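Local coordinates for protein ATP-dependent helicase FUN30 (Saccharomyces cerevisiae S288c, PDB 5GN1) that remodels nucleosomes with energy from ATP hydrolysis, supporting DNA end resection at double-strand breaks and heterochromatin organization, at residues 192-197 / 275-280; 204-209 / 257-262; 230-235 / 243-248. All blocks are in the same frame, centred on the assembly; numbering follows the deposited sequence. Where two conformers were deposited one is given.

Interaction 1: 192-197 / 275-280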
loop_
_atom_site.group_PDB
_atom_site.type_symbol
_atom_site.label_atom_id
_atom_site.label_comp_id
_atom_site.label_asym_id
_atom_site.label_seq_id
_atom_site.Cartn_x
_atom_site.Cartn_y
_atom_site.Cartn_z
ATOM N N LYS A 192 -3.496 -8.644 14.645
ATOM C CA LYS A 192 -4.523 -8.891 15.652
ATOM C C LYS A 192 -5.822 -9.366 15.006
ATOM O O LYS A 192 -6.399 -10.386 15.411
ATOM C CB LYS A 192 -4.747 -7.618 16.470
ATOM C CG LYS A 192 -5.863 -7.719 17.486
ATOM C CD LYS A 192 -5.957 -6.479 18.354
ATOM C CE LYS A 192 -7.144 -6.575 19.311
ATOM N NZ LYS A 192 -7.200 -5.397 20.219
ATOM N N LEU A 193 -6.271 -8.668 13.963
ATOM C CA LEU A 193 -7.513 -9.051 13.304
ATOM C C LEU A 193 -7.409 -10.423 12.640
ATOM O O LEU A 193 -8.353 -11.222 12.708
ATOM C CB LEU A 193 -7.904 -7.987 12.287
ATOM C CG LEU A 193 -9.301 -8.155 11.696
ATOM C CD1 LEU A 193 -10.350 -8.308 12.804
ATOM C CD2 LEU A 193 -9.640 -6.994 10.785
ATOM N N LEU A 194 -6.271 -10.721 11.998
ATOM C CA LEU A 194 -6.108 -12.020 11.346
ATOM C C LEU A 194 -6.133 -13.165 12.360
ATOM O O LEU A 194 -6.683 -14.239 12.081
ATOM C CB LEU A 194 -4.811 -12.046 10.537
ATOM C CG LEU A 194 -4.794 -11.173 9.270
ATOM C CD1 LEU A 194 -3.478 -11.333 8.557
ATOM C CD2 LEU A 194 -5.960 -11.498 8.345
ATOM N N LYS A 195 -5.531 -12.964 13.538
ATOM C CA LYS A 195 -5.570 -14.003 14.560
ATOM C C LYS A 195 -7.004 -14.305 14.994
ATOM O O LYS A 195 -7.387 -15.473 15.136
ATOM C CB LYS A 195 -4.711 -13.607 15.763
ATOM C CG LYS A 195 -4.517 -14.786 16.717
ATOM C CD LYS A 195 -4.094 -14.386 18.113
ATOM C CE LYS A 195 -4.431 -15.498 19.115
ATOM N NZ LYS A 195 -5.908 -15.699 19.279
ATOM N N THR A 196 -7.814 -13.270 15.195
ATOM C CA THR A 196 -9.221 -13.487 15.513
ATOM C C THR A 196 -9.923 -14.288 14.419
ATOM O O THR A 196 -10.598 -15.280 14.703
ATOM C CB THR A 196 -9.922 -12.146 15.719
ATOM O OG1 THR A 196 -9.339 -11.473 16.843
ATOM C CG2 THR A 196 -11.400 -12.366 15.964
ATOM N N ILE A 197 -9.774 -13.866 13.158
ATOM C CA ILE A 197 -10.515 -14.484 12.057
ATOM C C ILE A 197 -10.059 -15.918 11.841
ATOM O O ILE A 197 -10.874 -16.839 11.677
ATOM C CB ILE A 197 -10.333 -13.657 10.765
ATOM C CG1 ILE A 197 -11.012 -12.295 10.874
ATOM C CG2 ILE A 197 -10.822 -14.435 9.530
ATOM C CD1 ILE A 197 -10.619 -11.359 9.737
ATOM N N ASN A 275 -15.126 -12.710 5.638
ATOM C CA ASN A 275 -14.458 -11.559 6.224
ATOM C C ASN A 275 -13.728 -10.798 5.133
ATOM O O ASN A 275 -13.187 -11.396 4.201
ATOM C CB ASN A 275 -13.474 -11.959 7.315
ATOM C CG ASN A 275 -14.152 -12.706 8.438
ATOM O OD1 ASN A 275 -14.638 -12.102 9.397
ATOM N ND2 ASN A 275 -14.194 -14.024 8.324
ATOM N N VAL A 276 -13.723 -9.473 5.259
ATOM C CA VAL A 276 -13.084 -8.597 4.291
ATOM C C VAL A 276 -12.326 -7.531 5.069
ATOM O O VAL A 276 -12.890 -6.904 5.971
ATOM C CB VAL A 276 -14.108 -7.955 3.328
ATOM C CG1 VAL A 276 -13.395 -6.931 2.434
ATOM C CG2 VAL A 276 -14.787 -9.022 2.465
ATOM N N ILE A 277 -11.047 -7.351 4.748
ATOM C CA ILE A 277 -10.221 -6.311 5.333
ATOM C C ILE A 277 -9.841 -5.357 4.219
ATOM O O ILE A 277 -9.236 -5.772 3.222
ATOM C CB ILE A 277 -8.973 -6.882 6.017
ATOM C CG1 ILE A 277 -9.382 -7.863 7.119
ATOM C CG2 ILE A 277 -8.123 -5.753 6.582
ATOM C CD1 ILE A 277 -8.211 -8.488 7.804
ATOM N N ILE A 278 -10.219 -4.090 4.378
ATOM C CA ILE A 278 -9.847 -3.029 3.447
ATOM C C ILE A 278 -8.575 -2.429 4.026
ATOM O O ILE A 278 -8.622 -1.716 5.034
ATOM C CB ILE A 278 -10.957 -1.983 3.306
ATOM C CG1 ILE A 278 -12.276 -2.644 2.919
ATOM C CG2 ILE A 278 -10.584 -0.932 2.258
ATOM C CD1 ILE A 278 -12.249 -3.251 1.560
ATOM N N PHE A 279 -7.421 -2.772 3.439
ATOM C CA PHE A 279 -6.172 -2.329 4.050
ATOM C C PHE A 279 -6.020 -0.821 3.932
ATOM O O PHE A 279 -5.453 -0.179 4.825
ATOM C CB PHE A 279 -4.987 -3.051 3.422
ATOM C CG PHE A 279 -3.702 -2.907 4.194
ATOM C CD1 PHE A 279 -3.409 -3.765 5.250
ATOM C CD2 PHE A 279 -2.776 -1.927 3.855
ATOM C CE1 PHE A 279 -2.225 -3.634 5.966
ATOM C CE2 PHE A 279 -1.579 -1.801 4.555
ATOM C CZ PHE A 279 -1.305 -2.658 5.611
ATOM N N ASP A 280 -6.557 -0.238 2.866
ATOM C CA ASP A 280 -6.489 1.202 2.656
ATOM C C ASP A 280 -7.703 1.584 1.831
ATOM O O ASP A 280 -8.019 0.914 0.842
ATOM C CB ASP A 280 -5.177 1.606 1.959
ATOM C CG ASP A 280 -4.873 0.743 0.731
ATOM O OD1 ASP A 280 -5.400 1.061 -0.359
ATOM O OD2 ASP A 280 -4.125 -0.264 0.871
#

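Interaction 2: 204-209 / 257-262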
loop_
_atom_site.group_PDB
_atom_site.type_symbol
_atom_site.label_atom_id
_atom_site.label_comp_id
_atom_site.label_asym_id
_atom_site.label_seq_id
_atom_site.Cartn_x
_atom_site.Cartn_y
_atom_site.Cartn_z
ATOM N N LYS A 204 -12.109 -17.663 6.702
ATOM C CA LYS A 204 -11.285 -17.127 5.634
ATOM C C LYS A 204 -11.534 -15.629 5.485
ATOM O O LYS A 204 -12.532 -15.092 5.975
ATOM C CB LYS A 204 -11.570 -17.852 4.325
ATOM C CG LYS A 204 -11.285 -19.349 4.393
ATOM C CD LYS A 204 -10.958 -19.870 3.013
ATOM C CE LYS A 204 -10.547 -21.337 3.055
ATOM N NZ LYS A 204 -9.803 -21.743 1.821
ATOM N N VAL A 205 -10.617 -14.954 4.796
ATOM C CA VAL A 205 -10.651 -13.497 4.723
ATOM C C VAL A 205 -10.083 -13.044 3.381
ATOM O O VAL A 205 -9.127 -13.630 2.865
ATOM C CB VAL A 205 -9.894 -12.857 5.915
ATOM C CG1 VAL A 205 -8.416 -13.292 5.953
ATOM C CG2 VAL A 205 -10.032 -11.327 5.891
ATOM N N LEU A 206 -10.692 -11.994 2.818
ATOM C CA LEU A 206 -10.145 -11.260 1.675
ATOM C C LEU A 206 -9.486 -9.976 2.165
ATOM O O LEU A 206 -10.076 -9.245 2.964
ATOM C CB LEU A 206 -11.234 -10.897 0.668
ATOM C CG LEU A 206 -12.225 -12.004 0.304
ATOM C CD1 LEU A 206 -13.264 -11.484 -0.688
ATOM C CD2 LEU A 206 -11.453 -13.201 -0.238
ATOM N N ILE A 207 -8.275 -9.698 1.686
ATOM C CA ILE A 207 -7.583 -8.442 1.992
ATOM C C ILE A 207 -7.428 -7.656 0.693
ATOM O O ILE A 207 -6.861 -8.169 -0.280
ATOM C CB ILE A 207 -6.219 -8.675 2.655
ATOM C CG1 ILE A 207 -6.371 -9.624 3.843
ATOM C CG2 ILE A 207 -5.627 -7.326 3.129
ATOM C CD1 ILE A 207 -5.065 -9.954 4.550
ATOM N N PHE A 208 -7.934 -6.418 0.674
ATOM C CA PHE A 208 -7.883 -5.553 -0.502
ATOM C C PHE A 208 -6.960 -4.362 -0.270
ATOM O O PHE A 208 -6.973 -3.763 0.811
ATOM C CB PHE A 208 -9.274 -5.014 -0.850
ATOM C CG PHE A 208 -10.194 -6.035 -1.405
ATOM C CD1 PHE A 208 -10.161 -6.348 -2.749
ATOM C CD2 PHE A 208 -11.114 -6.678 -0.583
ATOM C CE1 PHE A 208 -11.024 -7.306 -3.273
ATOM C CE2 PHE A 208 -11.985 -7.624 -1.096
ATOM C CZ PHE A 208 -11.942 -7.939 -2.441
ATOM N N SER A 209 -6.193 -3.986 -1.302
ATOM C CA SER A 209 -5.408 -2.758 -1.264
ATOM C C SER A 209 -5.426 -2.081 -2.625
ATOM O O SER A 209 -5.450 -2.744 -3.665
ATOM C CB SER A 209 -3.941 -3.002 -0.858
ATOM O OG SER A 209 -3.224 -1.774 -0.863
ATOM N N PHE A 257 -6.912 -14.567 0.886
ATOM C CA PHE A 257 -6.799 -14.137 -0.505
ATOM C C PHE A 257 -6.503 -12.641 -0.484
ATOM O O PHE A 257 -7.290 -11.868 0.070
ATOM C CB PHE A 257 -8.099 -14.410 -1.265
ATOM C CG PHE A 257 -7.908 -14.810 -2.703
ATOM C CD1 PHE A 257 -6.939 -14.217 -3.481
ATOM C CD2 PHE A 257 -8.699 -15.800 -3.271
ATOM C CE1 PHE A 257 -6.774 -14.599 -4.820
ATOM C CE2 PHE A 257 -8.535 -16.177 -4.598
ATOM C CZ PHE A 257 -7.567 -15.573 -5.366
ATOM N N ILE A 258 -5.369 -12.226 -1.058
ATOM C CA ILE A 258 -5.043 -10.807 -1.148
ATOM C C ILE A 258 -5.282 -10.347 -2.582
ATOM O O ILE A 258 -4.928 -11.048 -3.541
ATOM C CB ILE A 258 -3.606 -10.503 -0.667
ATOM C CG1 ILE A 258 -2.547 -11.024 -1.647
ATOM C CG2 ILE A 258 -3.368 -11.046 0.753
ATOM C CD1 ILE A 258 -1.123 -10.677 -1.205
ATOM N N LEU A 259 -5.934 -9.188 -2.730
ATOM C CA LEU A 259 -6.399 -8.709 -4.028
ATOM C C LEU A 259 -6.231 -7.205 -4.124
ATOM O O LEU A 259 -6.221 -6.499 -3.110
ATOM C CB LEU A 259 -7.894 -9.002 -4.284
ATOM C CG LEU A 259 -8.417 -10.431 -4.146
ATOM C CD1 LEU A 259 -9.114 -10.587 -2.820
ATOM C CD2 LEU A 259 -9.384 -10.743 -5.301
ATOM N N SER A 260 -6.113 -6.712 -5.357
ATOM C CA SER A 260 -6.263 -5.279 -5.573
ATOM C C SER A 260 -7.739 -4.913 -5.475
ATOM O O SER A 260 -8.621 -5.693 -5.841
ATOM C CB SER A 260 -5.702 -4.854 -6.932
ATOM O OG SER A 260 -6.259 -5.619 -7.982
ATOM N N THR A 261 -8.004 -3.717 -4.948
ATOM C CA THR A 261 -9.380 -3.250 -4.823
ATOM C C THR A 261 -10.090 -3.247 -6.172
ATOM O O THR A 261 -11.288 -3.536 -6.240
ATOM C CB THR A 261 -9.379 -1.874 -4.174
ATOM O OG1 THR A 261 -8.787 -1.999 -2.879
ATOM C CG2 THR A 261 -10.781 -1.322 -4.025
ATOM N N LYS A 262 -9.352 -2.991 -7.256
ATOM C CA LYS A 262 -9.920 -3.049 -8.601
ATOM C C LYS A 262 -10.404 -4.453 -8.967
ATOM O O LYS A 262 -11.278 -4.586 -9.830
ATOM C CB LYS A 262 -8.893 -2.535 -9.629
ATOM C CG LYS A 262 -7.565 -3.316 -9.698
ATOM C CD LYS A 262 -6.454 -2.572 -10.490
ATOM C CE LYS A 262 -5.183 -3.438 -10.766
ATOM N NZ LYS A 262 -4.132 -3.656 -9.683
#

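Interaction 3: 230-235 / 243-248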
loop_
_atom_site.group_PDB
_atom_site.type_symbol
_atom_site.label_atom_id
_atom_site.label_comp_id
_atom_site.label_asym_id
_atom_site.label_seq_id
_atom_site.Cartn_x
_atom_site.Cartn_y
_atom_site.Cartn_z
ATOM N N LEU A 230 -3.253 -16.673 -1.248
ATOM C CA LEU A 230 -3.215 -16.535 -2.696
ATOM C C LEU A 230 -3.370 -15.065 -3.040
ATOM O O LEU A 230 -3.796 -14.253 -2.204
ATOM C CB LEU A 230 -4.325 -17.345 -3.380
ATOM C CG LEU A 230 -4.295 -18.854 -3.124
ATOM C CD1 LEU A 230 -5.699 -19.449 -3.297
ATOM C CD2 LEU A 230 -3.287 -19.545 -4.050
ATOM N N ARG A 231 -3.042 -14.728 -4.285
ATOM C CA ARG A 231 -3.060 -13.337 -4.716
ATOM C C ARG A 231 -3.630 -13.211 -6.119
ATOM O O ARG A 231 -3.351 -14.040 -6.986
ATOM C CB ARG A 231 -1.646 -12.742 -4.670
ATOM C CG ARG A 231 -1.483 -11.440 -5.448
ATOM C CD ARG A 231 -0.138 -10.811 -5.145
ATOM N NE ARG A 231 0.042 -9.528 -5.819
ATOM C CZ ARG A 231 1.065 -8.711 -5.578
ATOM N NH1 ARG A 231 1.977 -9.058 -4.681
ATOM N NH2 ARG A 231 1.182 -7.566 -6.238
ATOM N N LEU A 232 -4.427 -12.164 -6.334
ATOM C CA LEU A 232 -5.034 -11.875 -7.628
ATOM C C LEU A 232 -5.149 -10.367 -7.755
ATOM O O LEU A 232 -5.835 -9.731 -6.946
ATOM C CB LEU A 232 -6.422 -12.540 -7.770
ATOM C CG LEU A 232 -7.158 -12.530 -9.126
ATOM C CD1 LEU A 232 -8.295 -13.529 -9.088
ATOM C CD2 LEU A 232 -7.711 -11.153 -9.524
ATOM N N ASP A 233 -4.505 -9.794 -8.769
ATOM C CA ASP A 233 -4.547 -8.350 -8.961
ATOM C C ASP A 233 -4.764 -8.063 -10.444
ATOM O O ASP A 233 -5.067 -8.960 -11.237
ATOM C CB ASP A 233 -3.279 -7.693 -8.382
ATOM C CG ASP A 233 -1.979 -8.261 -8.954
ATOM O OD1 ASP A 233 -1.926 -8.592 -10.149
ATOM O OD2 ASP A 233 -0.992 -8.384 -8.198
ATOM N N GLY A 234 -4.616 -6.796 -10.829
ATOM C CA GLY A 234 -4.840 -6.437 -12.219
ATOM C C GLY A 234 -3.805 -6.976 -13.184
ATOM O O GLY A 234 -4.040 -6.951 -14.398
ATOM N N SER A 235 -2.659 -7.442 -12.684
ATOM C CA SER A 235 -1.667 -8.056 -13.558
ATOM C C SER A 235 -1.922 -9.544 -13.795
ATOM O O SER A 235 -1.382 -10.100 -14.753
ATOM C CB SER A 235 -0.260 -7.861 -12.989
ATOM O OG SER A 235 0.067 -8.873 -12.060
ATOM N N LEU A 243 -7.776 -20.805 -11.681
ATOM C CA LEU A 243 -6.975 -21.720 -10.870
ATOM C C LEU A 243 -6.782 -21.184 -9.456
ATOM O O LEU A 243 -6.832 -21.947 -8.482
ATOM C CB LEU A 243 -5.611 -21.973 -11.520
ATOM C CG LEU A 243 -4.676 -22.970 -10.808
ATOM C CD1 LEU A 243 -4.913 -24.418 -11.270
ATOM C CD2 LEU A 243 -3.209 -22.581 -10.992
ATOM N N LEU A 244 -6.567 -19.879 -9.334
ATOM C CA LEU A 244 -6.375 -19.262 -8.027
ATOM C C LEU A 244 -7.651 -19.353 -7.193
ATOM O O LEU A 244 -7.619 -19.751 -6.028
ATOM C CB LEU A 244 -5.949 -17.801 -8.180
ATOM C CG LEU A 244 -4.592 -17.557 -8.844
ATOM C CD1 LEU A 244 -4.438 -16.093 -9.229
ATOM C CD2 LEU A 244 -3.459 -17.996 -7.929
ATOM N N ILE A 245 -8.771 -18.981 -7.804
ATOM C CA ILE A 245 -10.062 -19.016 -7.131
ATOM C C ILE A 245 -10.404 -20.428 -6.687
ATOM O O ILE A 245 -10.755 -20.655 -5.529
ATOM C CB ILE A 245 -11.182 -18.471 -8.033
ATOM C CG1 ILE A 245 -10.904 -16.997 -8.337
ATOM C CG2 ILE A 245 -12.537 -18.636 -7.361
ATOM C CD1 ILE A 245 -11.881 -16.381 -9.313
ATOM N N ASP A 246 -10.303 -21.377 -7.609
ATOM C CA ASP A 246 -10.605 -22.758 -7.277
ATOM C C ASP A 246 -9.729 -23.195 -6.135
ATOM O O ASP A 246 -10.202 -23.848 -5.205
ATOM C CB ASP A 246 -10.358 -23.682 -8.453
ATOM C CG ASP A 246 -11.404 -23.573 -9.485
ATOM O OD1 ASP A 246 -12.493 -23.036 -9.190
ATOM O OD2 ASP A 246 -11.162 -24.028 -10.621
ATOM N N LYS A 247 -8.444 -22.854 -6.187
ATOM C CA LYS A 247 -7.627 -23.286 -5.071
ATOM C C LYS A 247 -8.148 -22.760 -3.736
ATOM O O LYS A 247 -8.097 -23.450 -2.719
ATOM C CB LYS A 247 -6.223 -22.817 -5.310
ATOM C CG LYS A 247 -5.114 -23.763 -4.971
ATOM C CD LYS A 247 -3.891 -23.303 -5.732
ATOM C CE LYS A 247 -2.599 -23.928 -5.234
ATOM N NZ LYS A 247 -1.444 -23.317 -5.949
ATOM N N PHE A 248 -8.652 -21.532 -3.751
ATOM C CA PHE A 248 -9.166 -20.896 -2.545
ATOM C C PHE A 248 -10.366 -21.663 -2.000
ATOM O O PHE A 248 -10.502 -21.846 -0.790
ATOM C CB PHE A 248 -9.553 -19.443 -2.828
ATOM C CG PHE A 248 -9.716 -18.607 -1.591
ATOM C CD1 PHE A 248 -8.735 -18.594 -0.612
ATOM C CD2 PHE A 248 -10.850 -17.834 -1.405
ATOM C CE1 PHE A 248 -8.882 -17.826 0.526
ATOM C CE2 PHE A 248 -11.003 -17.064 -0.267
ATOM C CZ PHE A 248 -10.017 -17.060 0.700
#

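Interaction 1: 192-197 / 275-280
In the C-terminal RecA-like lobe, helix 185-200 packs against strand 275-278 of the central parallel sheet, with Leu-193, Leu-194 and Ile-197 facing Asn-275 and Ile-277. Segment 192-197 and strand 275-278 run nearly antiparallel (174°), their axes 10.8 Å apart. Ile-277 carries the centre. Its chi2 of 178° stretches CD1 out from the strand, where it meets Leu-193 CD2 tip to tip at 3.6 Å. Leu-194 slants in from the neighbouring helical position, CD2 lying 3.8 Å from the same Ile-277 CD1, and Ile-197 CD1 reaches it at 4.2 Å. One methyl thus sits among three helix side chains. Further along, Ile-197 and Asn-275 slide past each other in opposite senses, with Ile-197 CG2 3.6 Å from Asn-275 ND2. That amide nitrogen is not left wanting in the apolar setting, since it donates to Glu-203 OE1 and to Lys-204 O. An alanine in place of Ile-197 would probably open a gap beside Ile-277 CD1 and remove the part of the Asn-275 amide's apolar cover given by CG1, CG2 and CD1. Helix-on-sheet packing of this kind, made by branched aliphatic side chains, is typical of the RecA-like alpha/beta fold.

Interaction 2: 204-209 / 257-262
The carbonyl oxygen of Ile-207 accepts the backbone N-H of Leu-259 at 2.8 Å and is also touched by the CA-H of Ile-258, a weaker C-H...O contact. From there the pairing of strands 205-209 and 257-260 can be followed both ways. Toward the start, Ile-207 N donates to Phe-257 O at 2.9 Å, and Phe-257 N donates to Val-205 O. Toward the end, Ser-209 N donates to Leu-259 O. The last bond, Thr-261 N to Ser-209 O at 3.0 Å, differs in shape: the donor sits 57° out of the carbonyl plane, where the second strand gives way to the 3-10 segment.

On one face of the sheet Leu-206, Phe-208, Phe-257 and Leu-259 come together. Phe-208 and Leu-259 lie side by side and point the same way. The CG of Phe-208 is anti to its carbonyl carbon (chi1 -71°), and the ring stands alongside the leucine, with CE1 3.7 Å from Leu-259 CB. Leu-259 CD1 lies over a ring face in a CH-pi contact, 4.2 Å from the centroid of Phe-208. At the ring's edge, Ser-260 O comes to 3.5 Å from Phe-208 CD1. Leu-206 CD2 meets Phe-257 CB at 3.7 Å. On the other face Ile-207 and Ile-258 touch more lightly, beneath Leu-218 and Leu-222 of helix 212-224.

Ser-209 turns its side chain from the partner strand, and its OG is bonded to Asp-280 OD2 and Phe-211 N. The chemistry is therefore divided: main-chain bonds, which any residue with an N-H could make, fix the parallel register, while the aromatic and aliphatic groups cover both faces of the strand pair.

Interaction 3: 230-235 / 243-248
Leu-230 and Leu-244 cross obliquely where strand 229-232 meets helix 241-250, and the rest of the contact is arranged about them. The two methyls of Leu-230 part company. CD1 nestles against the helix backbone, 3.4 Å from Leu-244 O and 3.6 Å from Phe-248 N, and it also touches Phe-248 CB. CD2 goes to the side chains, lying 4.2 Å from Leu-244 CD2. Lys-247 crosses Leu-230 at about a right angle, offering the aliphatic part of its chain: its CB is 4.0 Å from Leu-230 CD1.

Leu-244 has its CG anti to the carbonyl carbon (chi1 -65°) and reaches back to the strand. Its CD1 presses closely on Arg-231 O, at 3.2 Å, so a methyl here abuts a carbonyl oxygen, and the same CD1 also meets Leu-232 CB more loosely. Deeper in, Leu-232 CD1 makes a light contact with Ile-245 CG1.

Arg-231, between Leu-230 and Leu-232 in the strand, turns its side chain from the helix. Its guanidinium lies side-on to Asp-233, with NE at 2.8 Å and NH2 at 3.0 Å both donating to OD2 in a salt bridge nearly in the guanidinium plane. NH1 forms further salt bridges with Asp-216 and Glu-219. The other oxygen, Asp-233 OD1, takes Ser-235 OG on its syn side and Ser-235 N on its anti side; the latter bond closes an Asx turn. With both oxygens held, the carboxylate probably has little freedom to rotate as the chain leaves the strand.

Strand 230-232 and helical segment 243-248 run at 144° to one another, and the chain then enters strand 256-260, parallel and next to 229-232: a beta-alpha-beta crossover, the repeating unit of RecA-like sheets.

All three interactions reach the parallel sheet of the C-terminal RecA-like lobe. Interaction 2 joins two of its strands and lies between the others, its centre about 10 Å from that of each. Strand 275-278 lies next to 205-209, where Ile-277 N probably bonds to Leu-206 O at 2.8 Å. On the other side Ile-258 N probably bonds to Leu-230 O, also at 2.8 Å, and Lys-204 NZ reaches Phe-248 O of the helix in interaction 3. Interactions 1 and 3 do not touch, their nearest atoms being about 7 Å apart. Along the chain they are nested: 230-235 / 243-248 inside 204-209 / 257-262, and that inside 192-197 / 275-280.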